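Local coordinates for m3DLH protein (Halieaceae bacterium, PDB 7JKA) that probably hydrolyses dienelactone-type esters, and perhaps phosphotriesters, as an alpha/beta-hydrolase of the dienelactone hydrolase family, at residues Leu141-Ala146 against Met193-Arg198; Glu187-Val192 against Trp203-Tyr208. All coordinates share one frame; numbering follows the deposited sequence.

Interaction 1: Leu141-Ala146 against Met193-Arg198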
loop_
_atom_site.group_PDB
_atom_site.type_symbol
_atom_site.label_atom_id
_atom_site.label_comp_id
_atom_site.label_asym_id
_atom_site.label_seq_id
_atom_site.Cartn_x
_atom_site.Cartn_y
_atom_site.Cartn_z
ATOM N N LEU A 141 -3.122 3.142 7.815
ATOM C CA LEU A 141 -3.740 4.388 7.378
ATOM C C LEU A 141 -5.254 4.271 7.406
ATOM O O LEU A 141 -5.945 5.172 7.884
ATOM C CB LEU A 141 -3.271 4.731 5.966
ATOM C CG LEU A 141 -3.830 6.026 5.341
ATOM C CD1 LEU A 141 -3.467 7.254 6.187
ATOM C CD2 LEU A 141 -3.260 6.163 3.919
ATOM N N ALA A 142 -5.788 3.137 6.951
ATOM C CA ALA A 142 -7.231 2.945 7.049
ATOM C C ALA A 142 -7.699 2.930 8.493
ATOM O O ALA A 142 -8.726 3.537 8.828
ATOM C CB ALA A 142 -7.616 1.644 6.349
ATOM N N ARG A 143 -6.955 2.238 9.362
ATOM C CA ARG A 143 -7.341 2.138 10.770
ATOM C C ARG A 143 -7.336 3.498 11.451
ATOM O O ARG A 143 -8.104 3.725 12.403
ATOM C CB ARG A 143 -6.376 1.195 11.484
ATOM C CG ARG A 143 -6.646 -0.279 11.205
ATOM C CD ARG A 143 -5.517 -1.142 11.762
ATOM N NE ARG A 143 -5.871 -2.563 11.778
ATOM C CZ ARG A 143 -4.990 -3.534 12.004
ATOM N NH1 ARG A 143 -3.715 -3.243 12.230
ATOM N NH2 ARG A 143 -5.388 -4.794 12.050
ATOM N N SER A 144 -6.487 4.411 10.980
ATOM C CA SER A 144 -6.429 5.750 11.573
ATOM C C SER A 144 -7.699 6.544 11.323
ATOM O O SER A 144 -7.909 7.591 11.962
ATOM C CB SER A 144 -5.236 6.522 11.008
ATOM O OG SER A 144 -5.550 7.072 9.735
ATOM N N GLY A 145 -8.547 6.076 10.410
ATOM C CA GLY A 145 -9.776 6.776 10.097
ATOM C C GLY A 145 -9.658 7.744 8.953
ATOM O O GLY A 145 -10.532 8.609 8.793
ATOM N N ALA A 146 -8.606 7.627 8.154
ATOM C CA ALA A 146 -8.422 8.495 7.005
ATOM C C ALA A 146 -9.535 8.290 5.979
ATOM O O ALA A 146 -10.161 7.220 5.883
ATOM C CB ALA A 146 -7.049 8.236 6.382
ATOM N N MET A 193 -9.495 -10.575 10.356
ATOM C CA MET A 193 -10.827 -10.978 9.930
ATOM C C MET A 193 -11.836 -10.733 11.036
ATOM O O MET A 193 -12.958 -10.288 10.772
ATOM C CB MET A 193 -10.861 -12.454 9.533
ATOM C CG MET A 193 -10.149 -12.748 8.243
ATOM S SD MET A 193 -10.428 -14.476 7.817
ATOM C CE MET A 193 -9.665 -14.522 6.202
ATOM N N GLY A 194 -11.450 -11.023 12.283
ATOM C CA GLY A 194 -12.363 -10.821 13.397
ATOM C C GLY A 194 -12.690 -9.359 13.634
ATOM O O GLY A 194 -13.831 -9.017 13.960
ATOM N N GLU A 195 -11.691 -8.478 13.486
ATOM C CA GLU A 195 -11.928 -7.038 13.582
ATOM C C GLU A 195 -12.917 -6.587 12.526
ATOM O O GLU A 195 -13.881 -5.864 12.814
ATOM C CB GLU A 195 -10.608 -6.274 13.416
ATOM C CG GLU A 195 -9.564 -6.605 14.456
ATOM C CD GLU A 195 -8.180 -6.144 14.085
ATOM O OE1 GLU A 195 -8.009 -5.519 13.009
ATOM O OE2 GLU A 195 -7.253 -6.429 14.864
ATOM N N TRP A 196 -12.697 -7.027 11.290
ATOM C CA TRP A 196 -13.510 -6.548 10.190
ATOM C C TRP A 196 -14.916 -7.141 10.237
ATOM O O TRP A 196 -15.870 -6.464 9.843
ATOM C CB TRP A 196 -12.801 -6.860 8.868
ATOM C CG TRP A 196 -11.446 -6.184 8.800
ATOM C CD1 TRP A 196 -11.010 -5.122 9.564
ATOM C CD2 TRP A 196 -10.350 -6.538 7.942
ATOM N NE1 TRP A 196 -9.717 -4.802 9.220
ATOM C CE2 TRP A 196 -9.289 -5.645 8.226
ATOM C CE3 TRP A 196 -10.168 -7.526 6.956
ATOM C CZ2 TRP A 196 -8.058 -5.716 7.568
ATOM C CZ3 TRP A 196 -8.957 -7.588 6.289
ATOM C CH2 TRP A 196 -7.918 -6.677 6.586
ATOM N N ARG A 197 -15.068 -8.383 10.728
ATOM C CA ARG A 197 -16.400 -8.951 10.943
ATOM C C ARG A 197 -17.141 -8.180 12.026
ATOM O O ARG A 197 -18.321 -7.847 11.871
ATOM C CB ARG A 197 -16.291 -10.430 11.326
ATOM C CG ARG A 197 -15.853 -11.342 10.183
ATOM C CD ARG A 197 -15.851 -12.817 10.586
ATOM N NE ARG A 197 -17.199 -13.289 10.873
ATOM C CZ ARG A 197 -17.526 -14.567 11.033
ATOM N NH1 ARG A 197 -16.595 -15.507 10.934
ATOM N NH2 ARG A 197 -18.785 -14.905 11.292
ATOM N N ARG A 198 -16.459 -7.899 13.136
ATOM C CA ARG A 198 -17.082 -7.163 14.232
ATOM C C ARG A 198 -17.612 -5.814 13.768
ATOM O O ARG A 198 -18.725 -5.411 14.134
ATOM C CB ARG A 198 -16.070 -6.968 15.354
ATOM C CG ARG A 198 -16.575 -6.107 16.511
ATOM C CD ARG A 198 -15.391 -5.610 17.325
ATOM N NE ARG A 198 -14.562 -4.706 16.539
ATOM C CZ ARG A 198 -13.253 -4.536 16.708
ATOM N NH1 ARG A 198 -12.604 -3.703 15.927
ATOM N NH2 ARG A 198 -12.595 -5.214 17.639
HETATM O O HOH W 1 -8.527 -3.400 11.555
#
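R143, in the last turn of helix 133-143, and E195, on the last turns of helix 186-198, mark the nearest approach of the two backbones, yet their CA atoms are still 10.6 Å apart, so the gap is bridged by long side chains. Both point their CB toward the opposite segment, and only 89 Å² is buried, which fits a polar link rather than packed helix faces. R143 has CG anti to its carbonyl carbon (chi1 -77°) and then runs extended from CG to NE, which carries the guanidinium across. E195 meets it at about a right angle, its chain likewise extended beyond CG.

The direct link is a salt bridge in which R143 NH2 donates to E195 OE1 at 2.9 Å. The bond is bent, with an N-H...O angle of 140°, and reaches the syn lone pair of OE1. Guanidinium and carboxylate planes lie 55° apart, so this is a one-bond, tilted pairing and not the flat two-pronged kind. A water supplies the second link: it sits in the guanidinium plane, accepts from R143 NE at 2.8 Å and donates to E195 OE1 at 2.6 Å. It also accepts from W196 NE1 at 3.0 Å, which satisfies the indole nitrogen.

In alpha/beta-hydrolase terms, these helices each follow a strand of the central sheet. Helix 133-143 closes in a Schellman motif, where G145 takes positive phi and G145 N bonds A142 O at 3.0 Å. S144 OG also turns back to L141 O, 2.7 Å away.

R143 is held from further sides, NH2 by the carbonyl oxygen of L159 and NH1 by a salt bridge to E140. The other carboxylate oxygen, E195 OE2, accepts from the backbone N of E161.

Interaction 2: Glu187-Val192 against Trp203-Tyr208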
loop_
_atom_site.group_PDB
_atom_site.type_symbol
_atom_site.label_atom_id
_atom_site.label_comp_id
_atom_site.label_asym_id
_atom_site.label_seq_id
_atom_site.Cartn_x
_atom_site.Cartn_y
_atom_site.Cartn_z
ATOM N N GLU A 187 -2.486 -16.620 12.955
ATOM C CA GLU A 187 -3.267 -15.968 13.999
ATOM C C GLU A 187 -3.574 -14.524 13.647
ATOM O O GLU A 187 -4.622 -14.003 14.040
ATOM C CB GLU A 187 -2.530 -16.018 15.342
ATOM C CG GLU A 187 -2.173 -17.407 15.832
ATOM C CD GLU A 187 -0.754 -17.806 15.469
ATOM O OE1 GLU A 187 -0.394 -17.729 14.274
ATOM O OE2 GLU A 187 0.005 -18.185 16.384
ATOM N N ALA A 188 -2.669 -13.855 12.920
ATOM C CA ALA A 188 -2.915 -12.469 12.546
ATOM C C ALA A 188 -3.987 -12.370 11.479
ATOM O O ALA A 188 -4.748 -11.401 11.466
ATOM C CB ALA A 188 -1.630 -11.799 12.056
ATOM N N ILE A 189 -4.078 -13.369 10.594
ATOM C CA ILE A 189 -5.178 -13.402 9.639
ATOM C C ILE A 189 -6.497 -13.531 10.387
ATOM O O ILE A 189 -7.441 -12.771 10.158
ATOM C CB ILE A 189 -4.988 -14.551 8.630
ATOM C CG1 ILE A 189 -3.734 -14.324 7.773
ATOM C CG2 ILE A 189 -6.223 -14.720 7.775
ATOM C CD1 ILE A 189 -3.445 -15.460 6.817
ATOM N N ASP A 190 -6.560 -14.474 11.328
ATOM C CA ASP A 190 -7.766 -14.629 12.132
ATOM C C ASP A 190 -8.118 -13.334 12.851
ATOM O O ASP A 190 -9.298 -12.972 12.949
ATOM C CB ASP A 190 -7.579 -15.761 13.141
ATOM C CG ASP A 190 -7.607 -17.136 12.505
ATOM O OD1 ASP A 190 -7.901 -17.262 11.299
ATOM O OD2 ASP A 190 -7.333 -18.108 13.232
ATOM N N ALA A 191 -7.107 -12.621 13.364
ATOM C CA ALA A 191 -7.357 -11.409 14.133
ATOM C C ALA A 191 -7.996 -10.331 13.275
ATOM O O ALA A 191 -9.022 -9.755 13.648
ATOM C CB ALA A 191 -6.053 -10.903 14.751
ATOM N N VAL A 192 -7.412 -10.048 12.108
ATOM C CA VAL A 192 -7.939 -8.945 11.315
ATOM C C VAL A 192 -9.304 -9.308 10.769
ATOM O O VAL A 192 -10.203 -8.460 10.714
ATOM C CB VAL A 192 -6.973 -8.511 10.185
ATOM C CG1 VAL A 192 -5.617 -8.104 10.774
ATOM C CG2 VAL A 192 -6.831 -9.584 9.099
ATOM N N TRP A 203 -15.075 -5.937 3.512
ATOM C CA TRP A 203 -13.762 -6.534 3.387
ATOM C C TRP A 203 -13.829 -7.796 2.535
ATOM O O TRP A 203 -14.863 -8.488 2.466
ATOM C CB TRP A 203 -13.144 -6.858 4.772
ATOM C CG TRP A 203 -13.846 -7.943 5.562
ATOM C CD1 TRP A 203 -14.937 -7.798 6.361
ATOM C CD2 TRP A 203 -13.463 -9.325 5.646
ATOM N NE1 TRP A 203 -15.275 -9.017 6.934
ATOM C CE2 TRP A 203 -14.363 -9.956 6.528
ATOM C CE3 TRP A 203 -12.421 -10.079 5.081
ATOM C CZ2 TRP A 203 -14.301 -11.334 6.818
ATOM C CZ3 TRP A 203 -12.348 -11.453 5.388
ATOM C CH2 TRP A 203 -13.267 -12.051 6.263
ATOM N N GLN A 204 -12.708 -8.052 1.862
ATOM C CA GLN A 204 -12.500 -9.257 1.062
ATOM C C GLN A 204 -11.080 -9.721 1.318
ATOM O O GLN A 204 -10.173 -8.898 1.487
ATOM C CB GLN A 204 -12.668 -9.010 -0.434
ATOM C CG GLN A 204 -14.003 -8.465 -0.858
ATOM C CD GLN A 204 -13.995 -8.097 -2.329
ATOM O OE1 GLN A 204 -13.895 -8.970 -3.199
ATOM N NE2 GLN A 204 -14.032 -6.793 -2.612
ATOM N N PHE A 205 -10.888 -11.035 1.383
ATOM C CA PHE A 205 -9.561 -11.577 1.660
ATOM C C PHE A 205 -9.399 -12.779 0.749
ATOM O O PHE A 205 -10.167 -13.730 0.852
ATOM C CB PHE A 205 -9.457 -11.954 3.137
ATOM C CG PHE A 205 -8.074 -12.348 3.602
ATOM C CD1 PHE A 205 -7.431 -13.458 3.089
ATOM C CD2 PHE A 205 -7.446 -11.625 4.609
ATOM C CE1 PHE A 205 -6.173 -13.834 3.543
ATOM C CE2 PHE A 205 -6.197 -11.995 5.067
ATOM C CZ PHE A 205 -5.552 -13.085 4.510
ATOM N N THR A 206 -8.448 -12.713 -0.178
ATOM C CA THR A 206 -8.225 -13.785 -1.145
ATOM C C THR A 206 -6.906 -14.490 -0.858
ATOM O O THR A 206 -5.849 -13.854 -0.790
ATOM C CB THR A 206 -8.259 -13.264 -2.585
ATOM O OG1 THR A 206 -9.567 -12.717 -2.838
ATOM C CG2 THR A 206 -7.946 -14.382 -3.585
ATOM N N PHE A 207 -6.995 -15.798 -0.670
ATOM C CA PHE A 207 -5.849 -16.707 -0.626
ATOM C C PHE A 207 -5.517 -17.104 -2.059
ATOM O O PHE A 207 -6.334 -17.751 -2.734
ATOM C CB PHE A 207 -6.167 -17.963 0.188
ATOM C CG PHE A 207 -6.261 -17.754 1.675
ATOM C CD1 PHE A 207 -7.361 -17.120 2.239
ATOM C CD2 PHE A 207 -5.274 -18.250 2.510
ATOM C CE1 PHE A 207 -7.459 -16.963 3.626
ATOM C CE2 PHE A 207 -5.365 -18.104 3.910
ATOM C CZ PHE A 207 -6.452 -17.441 4.453
ATOM N N TYR A 208 -4.331 -16.722 -2.534
ATOM C CA TYR A 208 -3.838 -17.137 -3.851
ATOM C C TYR A 208 -2.915 -18.336 -3.652
ATOM O O TYR A 208 -1.790 -18.198 -3.159
ATOM C CB TYR A 208 -3.114 -15.988 -4.546
ATOM C CG TYR A 208 -4.054 -14.892 -4.979
ATOM C CD1 TYR A 208 -4.790 -15.016 -6.152
ATOM C CD2 TYR A 208 -4.195 -13.725 -4.231
ATOM C CE1 TYR A 208 -5.656 -13.992 -6.562
ATOM C CE2 TYR A 208 -5.048 -12.720 -4.633
ATOM C CZ TYR A 208 -5.773 -12.858 -5.807
ATOM O OH TYR A 208 -6.631 -11.854 -6.228
#
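I189 of the helical segment and F205 of the strand have the nearest CA atoms, 9.3 Å apart, a spacing that the two side chains fill from opposite ends. Both direct CB toward the other segment, and the contact is wholly apolar, with no hydrogen bond and 145 Å² buried.

F205 has CG anti to its backbone N (chi1 -172°), which carries the ring out to the helix, where CZ leads. Three carbons of I189 gather round that atom: CG2 lies 3.7 Å from F205 CZ, while CG1 and CD1 each lie 3.9 Å from it. The methyl CG2 also reaches F205 CE2 at 3.8 Å and approaches the ring obliquely. The same methyl makes a looser contact with the second aromatic, I189 CG2 to F207 CZ at 4.3 Å. F207 in turn receives F205 CE1 over one face, 3.4 Å above its ring plane and toward the rim. Replacing I189 with an alanine removes the three carbons round F205 CZ and the methyl that meets F207 CZ, and is likely to open a gap between helix and strand.

Helix 186-198 is the connection of a beta-alpha-beta unit, whose strands 172-178 and 203-208 pair in parallel. H177 of the first strand meets both rings, edge-to-face with F207, and touches I189. L158 and V184, from loops, also touch I189, and Y208 packs against helix 232-250.

In the fold
Interactions 1 and 2 share helix 186-198: its last turns carry the polar link to helix 133-143, while the preceding turns pack on strand 203-208. Their centres are 12 Å apart and they touch directly. R143 NH2 lies 3.6 Å from V192 CG1, W196 CB 3.4 Å from W203 CD1, and M193 CE 3.7 Å from F205 CG, so the apolar packing on the strand side adjoins the arginine of the salt bridge. Helix 133-143 follows the probable nucleophile elbow with C132, a pattern consistent with the cysteine nucleophile of dienelactone hydrolases. Interaction 1 uses the far end of that helix, so it joins the elbow's helix to the neighbouring beta-alpha-beta unit.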